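Local structure of putative HTH-type transcriptional regulator YwnA (1XD7) at residues R7-L15 and V39-L47; P68-Y77 and M118-K128. The protein probably binds DNA as a winged-helix transcriptional regulator of the Rrf2 family. All coordinates share one frame; numbering follows the deposited sequence.

Contact 1 (R7-L15 and V39-L47); sequences RLAVAIHIL and VVRRMISLL. With SO4 (sulfate ion), chain B.
Met43 meets Ile14 and Val10 where helix 7-15 and helix 39-47 cross nearly at right angles, 84° between their directions, with axes 10.2 Å apart. Helices so steeply crossed touch over a short patch, and an unbranched, flexible side chain is well suited to its middle. Followed outward, Met43 begins with CB, which rests on Ile14 CD1 at 3.7 Å. CG comes next and touches that same methyl and Val10 CG1, both from one side. A bend at chi2 (-61°) then turns the sulfur toward the start of helix 7-15, where SD lies near the aliphatic base of Arg7. The terminal CE points to Val10 CG1, though its exact place is doubtful, being modelled too close to Arg7.

Ile14 divides its two branches between neighbours. CD1, at the end of an extended arm (chi2 174°), also touches Val40 CG1 at 4.1 Å, while CG2 meets Ile44 CG1 at 4.0 Å. Branching at CB thus lets this one residue meet both Val40 and Ile44. Further along, the methyls of Leu15 and Leu47 meet, CD2 to CD1 at 4.1 Å, and small Ala11 permits the close backbone approach to Met43, CA to CA 6.4 Å.

On the outer side of helix 39-47, Arg41 NH2 donates to O1 of a sulfate at 2.6 Å; Ser26 and Gly61 also bind this ion, probably from the crystallisation liquor. Helix 39-47 belongs to the predicted helix-turn-helix, in which Val40 packs on Ile29 and Ala30 of helix 26-33. Leu15 and Leu47 both reach Leu53 of strand 53-54, Ala11 leans on Val76 of helix 73-80, and Leu8 and Ile12 face Phe111 and Leu107 of the second subunit.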
loop_
_atom_site.group_PDB
_atom_site.type_symbol
_atom_site.label_atom_id
_atom_site.label_comp_id
_atom_site.label_asym_id
_atom_site.label_seq_id
_atom_site.Cartn_x
_atom_site.Cartn_y
_atom_site.Cartn_z
ATOM N N ARG A 7 -10.830 -2.162 1.346
ATOM C CA ARG A 7 -12.155 -2.409 0.779
ATOM C C ARG A 7 -12.097 -3.604 -0.163
ATOM O O ARG A 7 -13.126 -4.139 -0.579
ATOM C CB ARG A 7 -12.619 -1.186 -0.019
ATOM C CG ARG A 7 -12.420 0.154 0.668
ATOM C CD ARG A 7 -13.023 1.306 -0.149
ATOM N NE ARG A 7 -12.831 2.596 0.513
ATOM C CZ ARG A 7 -13.449 3.719 0.157
ATOM N NH1 ARG A 7 -14.307 3.715 -0.859
ATOM N NH2 ARG A 7 -13.209 4.851 0.815
ATOM N N LEU A 8 -10.877 -3.995 -0.510
ATOM C CA LEU A 8 -10.639 -5.097 -1.429
ATOM C C LEU A 8 -11.078 -6.385 -0.750
ATOM O O LEU A 8 -11.812 -7.207 -1.317
ATOM C CB LEU A 8 -9.148 -5.156 -1.748
ATOM C CG LEU A 8 -8.651 -5.845 -3.011
ATOM C CD1 LEU A 8 -7.366 -6.552 -2.653
ATOM C CD2 LEU A 8 -9.655 -6.816 -3.555
ATOM N N ALA A 9 -10.615 -6.548 0.476
ATOM C CA ALA A 9 -10.963 -7.716 1.252
ATOM C C ALA A 9 -12.484 -7.791 1.364
ATOM O O ALA A 9 -13.106 -8.794 0.990
ATOM C CB ALA A 9 -10.335 -7.624 2.628
ATOM N N VAL A 10 -13.095 -6.722 1.862
ATOM C CA VAL A 10 -14.546 -6.729 2.007
ATOM C C VAL A 10 -15.210 -7.006 0.664
ATOM O O VAL A 10 -16.227 -7.711 0.593
ATOM C CB VAL A 10 -15.053 -5.387 2.618
ATOM C CG1 VAL A 10 -16.541 -5.246 2.451
ATOM C CG2 VAL A 10 -14.700 -5.345 4.108
ATOM N N ALA A 11 -14.637 -6.474 -0.410
ATOM C CA ALA A 11 -15.233 -6.722 -1.712
ATOM C C ALA A 11 -15.095 -8.203 -2.072
ATOM O O ALA A 11 -15.967 -8.766 -2.720
ATOM C CB ALA A 11 -14.585 -5.849 -2.773
ATOM N N ILE A 12 -14.005 -8.829 -1.636
ATOM C CA ILE A 12 -13.774 -10.247 -1.916
ATOM C C ILE A 12 -14.754 -11.162 -1.153
ATOM O O ILE A 12 -15.349 -12.076 -1.743
ATOM C CB ILE A 12 -12.326 -10.654 -1.570
ATOM C CG1 ILE A 12 -11.334 -9.772 -2.335
ATOM C CG2 ILE A 12 -12.094 -12.097 -1.953
ATOM C CD1 ILE A 12 -11.396 -9.941 -3.837
ATOM N N HIS A 13 -14.926 -10.931 0.146
ATOM C CA HIS A 13 -15.874 -11.737 0.921
ATOM C C HIS A 13 -17.225 -11.672 0.253
ATOM O O HIS A 13 -17.890 -12.688 0.037
ATOM C CB HIS A 13 -16.019 -11.194 2.337
ATOM C CG HIS A 13 -14.932 -11.630 3.251
ATOM N ND1 HIS A 13 -14.858 -12.909 3.752
ATOM C CD2 HIS A 13 -13.832 -10.985 3.704
ATOM C CE1 HIS A 13 -13.759 -13.036 4.476
ATOM N NE2 HIS A 13 -13.116 -11.881 4.462
ATOM N N ILE A 14 -17.624 -10.455 -0.082
ATOM C CA ILE A 14 -18.909 -10.234 -0.710
ATOM C C ILE A 14 -19.018 -11.061 -1.977
ATOM O O ILE A 14 -19.989 -11.800 -2.166
ATOM C CB ILE A 14 -19.088 -8.746 -1.034
ATOM C CG1 ILE A 14 -19.198 -7.960 0.271
ATOM C CG2 ILE A 14 -20.295 -8.531 -1.889
ATOM C CD1 ILE A 14 -19.231 -6.448 0.091
ATOM N N LEU A 15 -18.025 -10.941 -2.848
ATOM C CA LEU A 15 -18.059 -11.686 -4.093
ATOM C C LEU A 15 -18.054 -13.185 -3.864
ATOM O O LEU A 15 -18.741 -13.910 -4.562
ATOM C CB LEU A 15 -16.882 -11.289 -4.971
ATOM C CG LEU A 15 -17.021 -9.859 -5.487
ATOM C CD1 LEU A 15 -15.752 -9.449 -6.217
ATOM C CD2 LEU A 15 -18.225 -9.760 -6.403
ATOM N N VAL A 39 -22.093 -0.262 3.898
ATOM C CA VAL A 39 -20.807 -0.539 3.292
ATOM C C VAL A 39 -21.030 -1.568 2.197
ATOM O O VAL A 39 -20.660 -1.365 1.034
ATOM C CB VAL A 39 -19.858 -1.142 4.327
ATOM C CG1 VAL A 39 -18.564 -1.534 3.674
ATOM C CG2 VAL A 39 -19.619 -0.148 5.451
ATOM N N VAL A 40 -21.666 -2.669 2.587
ATOM C CA VAL A 40 -21.960 -3.758 1.679
ATOM C C VAL A 40 -22.734 -3.283 0.447
ATOM O O VAL A 40 -22.358 -3.576 -0.697
ATOM C CB VAL A 40 -22.759 -4.863 2.417
ATOM C CG1 VAL A 40 -23.114 -5.973 1.460
ATOM C CG2 VAL A 40 -21.940 -5.408 3.580
ATOM N N ARG A 41 -23.811 -2.545 0.660
ATOM C CA ARG A 41 -24.577 -2.092 -0.486
ATOM C C ARG A 41 -23.705 -1.188 -1.348
ATOM O O ARG A 41 -23.720 -1.289 -2.573
ATOM C CB ARG A 41 -25.826 -1.345 -0.035
ATOM C CG ARG A 41 -26.588 -2.042 1.069
ATOM C CD ARG A 41 -27.936 -1.384 1.314
ATOM N NE ARG A 41 -28.924 -1.905 0.383
ATOM C CZ ARG A 41 -29.669 -2.978 0.623
ATOM N NH1 ARG A 41 -29.547 -3.632 1.770
ATOM N NH2 ARG A 41 -30.521 -3.407 -0.292
ATOM N N ARG A 42 -22.941 -0.310 -0.699
ATOM C CA ARG A 42 -22.042 0.607 -1.407
ATOM C C ARG A 42 -21.068 -0.208 -2.262
ATOM O O ARG A 42 -20.974 -0.029 -3.479
ATOM C CB ARG A 42 -21.274 1.470 -0.396
ATOM C CG ARG A 42 -20.174 2.370 -0.988
ATOM C CD ARG A 42 -20.694 3.301 -2.075
ATOM N NE ARG A 42 -19.652 4.190 -2.590
ATOM C CZ ARG A 42 -19.828 5.024 -3.608
ATOM N NH1 ARG A 42 -21.000 5.088 -4.223
ATOM N NH2 ARG A 42 -18.826 5.789 -4.022
ATOM N N MET A 43 -20.346 -1.106 -1.608
ATOM C CA MET A 43 -19.422 -1.973 -2.304
ATOM C C MET A 43 -20.143 -2.635 -3.472
ATOM O O MET A 43 -19.602 -2.730 -4.576
ATOM C CB MET A 43 -18.906 -3.041 -1.356
ATOM C CG MET A 43 -18.099 -2.473 -0.246
ATOM S SD MET A 43 -16.669 -1.645 -0.926
ATOM C CE MET A 43 -15.607 -1.925 0.324
ATOM N N ILE A 44 -21.378 -3.061 -3.246
ATOM C CA ILE A 44 -22.126 -3.715 -4.307
ATOM C C ILE A 44 -22.566 -2.817 -5.461
ATOM O O ILE A 44 -22.749 -3.301 -6.581
ATOM C CB ILE A 44 -23.337 -4.474 -3.734
ATOM C CG1 ILE A 44 -22.843 -5.641 -2.878
ATOM C CG2 ILE A 44 -24.205 -5.018 -4.861
ATOM C CD1 ILE A 44 -23.948 -6.395 -2.147
ATOM N N SER A 45 -22.743 -1.522 -5.215
ATOM C CA SER A 45 -23.129 -0.617 -6.306
ATOM C C SER A 45 -21.882 -0.399 -7.156
ATOM O O SER A 45 -21.946 -0.335 -8.381
ATOM C CB SER A 45 -23.600 0.725 -5.764
ATOM O OG SER A 45 -23.819 0.642 -4.368
ATOM N N LEU A 46 -20.744 -0.290 -6.486
ATOM C CA LEU A 46 -19.487 -0.091 -7.179
ATOM C C LEU A 46 -19.203 -1.300 -8.059
ATOM O O LEU A 46 -18.971 -1.167 -9.265
ATOM C CB LEU A 46 -18.373 0.108 -6.161
ATOM C CG LEU A 46 -18.593 1.353 -5.301
ATOM C CD1 LEU A 46 -17.576 1.397 -4.178
ATOM C CD2 LEU A 46 -18.505 2.598 -6.175
ATOM N N LEU A 47 -19.237 -2.485 -7.457
ATOM C CA LEU A 47 -18.982 -3.709 -8.201
ATOM C C LEU A 47 -19.895 -3.817 -9.414
ATOM O O LEU A 47 -19.477 -4.268 -10.477
ATOM C CB LEU A 47 -19.157 -4.914 -7.286
ATOM C CG LEU A 47 -18.027 -4.964 -6.262
ATOM C CD1 LEU A 47 -18.386 -5.866 -5.102
ATOM C CD2 LEU A 47 -16.760 -5.441 -6.956
HETATM S S SO4 B . -30.748 -6.508 -1.870
HETATM O O1 SO4 B . -31.541 -5.764 -0.883
HETATM O O2 SO4 B . -30.180 -7.707 -1.228
HETATM O O3 SO4 B . -31.609 -6.876 -3.008
HETATM O O4 SO4 B . -29.648 -5.668 -2.369
#

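Contact 2 (P68-Y77 and M118-K128); sequences PADISLLEVY and MENELASKSLK
Pro68 opens the contact with its carbonyl, whose O accepts from Lys128 N at 2.9 Å; the donor stands well above the carbonyl plane. Its ring CB lies against Leu127 CD1 at 3.9 Å, while Ala69 CB, small enough for a surface turn, meets the aliphatic CD of extended Lys128. Ile71 then offers its O to Leu127 N at 2.8 Å, the donor nearly in line with the C=O although the angle at hydrogen is only 133°. The Ile71 and Leu127 side chains run side by side toward Leu64 of strand 63-64.

Ser72 and Glu75 form a capping box at the start of helix 73-80, its return bond from Ser72 N weak. Ser126 is the N-cap of helix 127-130, its OG also hydrogen-bonded to Asp129 OD2. The two helix starts adjoin in this winged-helix chain; the residues that follow Ser72 reach the end of long helix 98-122.

Leu73 sets CB on Leu122 CD2 at 4.0 Å and CG on Lys125 CB. Leu74 N donates to Leu122 O at 2.6 Å, and with CG anti to the backbone N (chi1 177°) its isobutyl group reaches Glu119 and Ala123. Tyr77 offers a flat ring face to Leu122 CD1, 4.1 Å from CG, so forked Leu122 serves Leu73 and Tyr77 with separate methyls; Met118 SD approaches obliquely, 5.0 Å from the ring centroid, a Met-aromatic contact.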
loop_
_atom_site.group_PDB
_atom_site.type_symbol
_atom_site.label_atom_id
_atom_site.label_comp_id
_atom_site.label_asym_id
_atom_site.label_seq_id
_atom_site.Cartn_x
_atom_site.Cartn_y
_atom_site.Cartn_z
ATOM N N PRO A 68 -15.858 -16.630 -11.891
ATOM C CA PRO A 68 -14.833 -16.372 -10.874
ATOM C C PRO A 68 -13.399 -16.540 -11.364
ATOM O O PRO A 68 -12.452 -15.992 -10.781
ATOM C CB PRO A 68 -15.162 -17.398 -9.797
ATOM C CG PRO A 68 -16.635 -17.516 -9.893
ATOM C CD PRO A 68 -16.896 -17.536 -11.367
ATOM N N ALA A 69 -13.237 -17.332 -12.412
ATOM C CA ALA A 69 -11.915 -17.589 -12.953
ATOM C C ALA A 69 -11.539 -16.458 -13.887
ATOM O O ALA A 69 -10.393 -16.322 -14.273
ATOM C CB ALA A 69 -11.902 -18.922 -13.701
ATOM N N ASP A 70 -12.524 -15.649 -14.237
ATOM C CA ASP A 70 -12.305 -14.525 -15.125
ATOM C C ASP A 70 -12.400 -13.212 -14.366
ATOM O O ASP A 70 -12.654 -12.166 -14.966
ATOM C CB ASP A 70 -13.350 -14.527 -16.234
ATOM C CG ASP A 70 -13.372 -15.827 -16.998
ATOM O OD1 ASP A 70 -14.393 -16.086 -17.672
ATOM O OD2 ASP A 70 -12.371 -16.582 -16.923
ATOM N N ILE A 71 -12.206 -13.256 -13.053
ATOM C CA ILE A 71 -12.293 -12.042 -12.258
ATOM C C ILE A 71 -11.025 -11.863 -11.481
ATOM O O ILE A 71 -10.804 -12.536 -10.479
ATOM C CB ILE A 71 -13.449 -12.095 -11.264
ATOM C CG1 ILE A 71 -14.734 -12.531 -11.978
ATOM C CG2 ILE A 71 -13.642 -10.725 -10.641
ATOM C CD1 ILE A 71 -15.946 -12.627 -11.077
ATOM N N SER A 72 -10.185 -10.946 -11.940
ATOM C CA SER A 72 -8.913 -10.711 -11.278
ATOM C C SER A 72 -9.093 -9.844 -10.051
ATOM O O SER A 72 -10.002 -9.024 -9.998
ATOM C CB SER A 72 -7.953 -10.018 -12.243
ATOM O OG SER A 72 -8.486 -8.767 -12.638
ATOM N N LEU A 73 -8.229 -10.019 -9.064
ATOM C CA LEU A 73 -8.331 -9.199 -7.878
ATOM C C LEU A 73 -8.070 -7.742 -8.280
ATOM O O LEU A 73 -8.744 -6.827 -7.818
ATOM C CB LEU A 73 -7.338 -9.679 -6.823
ATOM C CG LEU A 73 -7.602 -11.119 -6.343
ATOM C CD1 LEU A 73 -7.003 -11.332 -4.964
ATOM C CD2 LEU A 73 -9.097 -11.380 -6.266
ATOM N N LEU A 74 -7.110 -7.532 -9.168
ATOM C CA LEU A 74 -6.812 -6.183 -9.632
ATOM C C LEU A 74 -8.109 -5.586 -10.175
ATOM O O LEU A 74 -8.454 -4.442 -9.875
ATOM C CB LEU A 74 -5.730 -6.240 -10.721
ATOM C CG LEU A 74 -5.240 -4.978 -11.453
ATOM C CD1 LEU A 74 -6.236 -4.604 -12.517
ATOM C CD2 LEU A 74 -5.017 -3.839 -10.481
ATOM N N GLU A 75 -8.839 -6.382 -10.949
ATOM C CA GLU A 75 -10.114 -5.952 -11.529
ATOM C C GLU A 75 -11.060 -5.502 -10.414
ATOM O O GLU A 75 -11.794 -4.521 -10.565
ATOM C CB GLU A 75 -10.736 -7.113 -12.319
ATOM C CG GLU A 75 -12.028 -6.802 -13.072
ATOM C CD GLU A 75 -12.359 -7.869 -14.125
ATOM O OE1 GLU A 75 -11.581 -8.835 -14.280
ATOM O OE2 GLU A 75 -13.396 -7.743 -14.812
ATOM N N VAL A 76 -11.032 -6.221 -9.294
ATOM C CA VAL A 76 -11.880 -5.901 -8.151
ATOM C C VAL A 76 -11.399 -4.618 -7.502
ATOM O O VAL A 76 -12.192 -3.747 -7.142
ATOM C CB VAL A 76 -11.823 -7.004 -7.071
ATOM C CG1 VAL A 76 -12.722 -6.626 -5.907
ATOM C CG2 VAL A 76 -12.231 -8.336 -7.656
ATOM N N TYR A 77 -10.088 -4.533 -7.338
ATOM C CA TYR A 77 -9.439 -3.384 -6.735
ATOM C C TYR A 77 -9.898 -2.049 -7.313
ATOM O O TYR A 77 -10.421 -1.206 -6.595
ATOM C CB TYR A 77 -7.932 -3.509 -6.909
ATOM C CG TYR A 77 -7.143 -2.357 -6.325
ATOM C CD1 TYR A 77 -7.053 -2.171 -4.944
ATOM C CD2 TYR A 77 -6.454 -1.469 -7.155
ATOM C CE1 TYR A 77 -6.287 -1.129 -4.404
ATOM C CE2 TYR A 77 -5.685 -0.424 -6.626
ATOM C CZ TYR A 77 -5.603 -0.260 -5.252
ATOM O OH TYR A 77 -4.819 0.755 -4.732
ATOM N N MET A 118 2.618 -3.956 -7.260
ATOM C CA MET A 118 1.426 -4.257 -6.475
ATOM C C MET A 118 0.355 -4.689 -7.488
ATOM O O MET A 118 -0.117 -5.829 -7.468
ATOM C CB MET A 118 0.971 -2.991 -5.711
ATOM C CG MET A 118 -0.033 -3.191 -4.545
ATOM S SD MET A 118 -1.634 -2.292 -4.709
ATOM C CE MET A 118 -1.133 -0.599 -4.239
ATOM N N GLU A 119 0.019 -3.786 -8.404
ATOM C CA GLU A 119 -1.004 -4.046 -9.410
ATOM C C GLU A 119 -0.794 -5.284 -10.260
ATOM O O GLU A 119 -1.755 -5.866 -10.767
ATOM C CB GLU A 119 -1.147 -2.860 -10.351
ATOM C CG GLU A 119 -1.749 -1.620 -9.741
ATOM C CD GLU A 119 -2.079 -0.584 -10.798
ATOM O OE1 GLU A 119 -1.169 -0.222 -11.572
ATOM O OE2 GLU A 119 -3.243 -0.133 -10.867
ATOM N N ASN A 120 0.453 -5.688 -10.445
ATOM C CA ASN A 120 0.696 -6.857 -11.273
ATOM C C ASN A 120 0.367 -8.184 -10.585
ATOM O O ASN A 120 -0.046 -9.137 -11.244
ATOM C CB ASN A 120 2.120 -6.815 -11.815
ATOM C CG ASN A 120 2.238 -5.909 -13.032
ATOM O OD1 ASN A 120 3.336 -5.559 -13.460
ATOM N ND2 ASN A 120 1.097 -5.530 -13.599
ATOM N N GLU A 121 0.528 -8.250 -9.271
ATOM C CA GLU A 121 0.160 -9.461 -8.554
ATOM C C GLU A 121 -1.362 -9.565 -8.588
ATOM O O GLU A 121 -1.918 -10.564 -9.038
ATOM C CB GLU A 121 0.627 -9.400 -7.105
ATOM C CG GLU A 121 1.990 -9.996 -6.909
ATOM C CD GLU A 121 2.058 -11.405 -7.452
ATOM O OE1 GLU A 121 1.354 -12.276 -6.902
ATOM O OE2 GLU A 121 2.800 -11.642 -8.430
ATOM N N LEU A 122 -2.034 -8.512 -8.134
ATOM C CA LEU A 122 -3.492 -8.496 -8.106
ATOM C C LEU A 122 -4.112 -8.954 -9.400
ATOM O O LEU A 122 -5.267 -9.364 -9.425
ATOM C CB LEU A 122 -4.010 -7.098 -7.814
ATOM C CG LEU A 122 -3.680 -6.543 -6.443
ATOM C CD1 LEU A 122 -4.130 -5.096 -6.409
ATOM C CD2 LEU A 122 -4.364 -7.360 -5.366
ATOM N N ALA A 123 -3.359 -8.858 -10.483
ATOM C CA ALA A 123 -3.886 -9.277 -11.767
ATOM C C ALA A 123 -3.524 -10.733 -12.020
ATOM O O ALA A 123 -4.027 -11.353 -12.945
ATOM C CB ALA A 123 -3.338 -8.391 -12.871
ATOM N N SER A 124 -2.648 -11.277 -11.191
ATOM C CA SER A 124 -2.241 -12.658 -11.353
ATOM C C SER A 124 -3.284 -13.603 -10.751
ATOM O O SER A 124 -3.624 -14.624 -11.350
ATOM C CB SER A 124 -0.883 -12.887 -10.693
ATOM O OG SER A 124 -0.959 -12.717 -9.289
ATOM N N LYS A 125 -3.797 -13.249 -9.576
ATOM C CA LYS A 125 -4.792 -14.068 -8.903
ATOM C C LYS A 125 -6.174 -13.822 -9.475
ATOM O O LYS A 125 -6.404 -12.832 -10.167
ATOM C CB LYS A 125 -4.811 -13.761 -7.412
ATOM C CG LYS A 125 -3.440 -13.613 -6.808
ATOM C CD LYS A 125 -2.577 -14.811 -7.106
ATOM C CE LYS A 125 -1.181 -14.580 -6.569
ATOM N NZ LYS A 125 -1.230 -14.222 -5.126
ATOM N N SER A 126 -7.086 -14.742 -9.185
ATOM C CA SER A 126 -8.466 -14.661 -9.643
ATOM C C SER A 126 -9.367 -14.861 -8.430
ATOM O O SER A 126 -8.906 -15.232 -7.355
ATOM C CB SER A 126 -8.765 -15.773 -10.647
ATOM O OG SER A 126 -8.840 -17.035 -9.997
ATOM N N LEU A 127 -10.649 -14.613 -8.600
ATOM C CA LEU A 127 -11.579 -14.806 -7.507
ATOM C C LEU A 127 -11.524 -16.305 -7.175
ATOM O O LEU A 127 -11.423 -16.698 -6.011
ATOM C CB LEU A 127 -12.988 -14.430 -7.953
ATOM C CG LEU A 127 -13.983 -14.084 -6.839
ATOM C CD1 LEU A 127 -15.385 -14.388 -7.328
ATOM C CD2 LEU A 127 -13.665 -14.847 -5.561
ATOM N N LYS A 128 -11.573 -17.125 -8.222
ATOM C CA LYS A 128 -11.520 -18.570 -8.061
ATOM C C LYS A 128 -10.289 -18.934 -7.274
ATOM O O LYS A 128 -10.335 -19.730 -6.338
ATOM C CB LYS A 128 -11.470 -19.267 -9.414
ATOM C CG LYS A 128 -11.364 -20.786 -9.299
ATOM C CD LYS A 128 -11.628 -21.478 -10.636
ATOM C CE LYS A 128 -11.603 -23.001 -10.505
ATOM N NZ LYS A 128 -11.964 -23.660 -11.801
#

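Contact 1 closes along the chain before contact 2 opens, and their centres are 15 Å apart, yet they share an apolar seam where helix 7-19 lies against helix 73-80. Ile12 CD1 touches Leu73 CD2 at 3.6 Å, and Val76 CG1 meets Ala11 CB at 3.7 Å and Leu8 CD2 at 3.9 Å. Residues 7-15 therefore stand between the predicted helix-turn-helix and the junction of residues 68-77 with 118-128. Both contacts also touch the second subunit, contact 2 through Leu73 on Thr110 of that subunit. This places the putative DNA-binding helices and the dimer interface on one connected framework; the sulfate lies at Arg41, on the side of 39-47 turned away from 7-15.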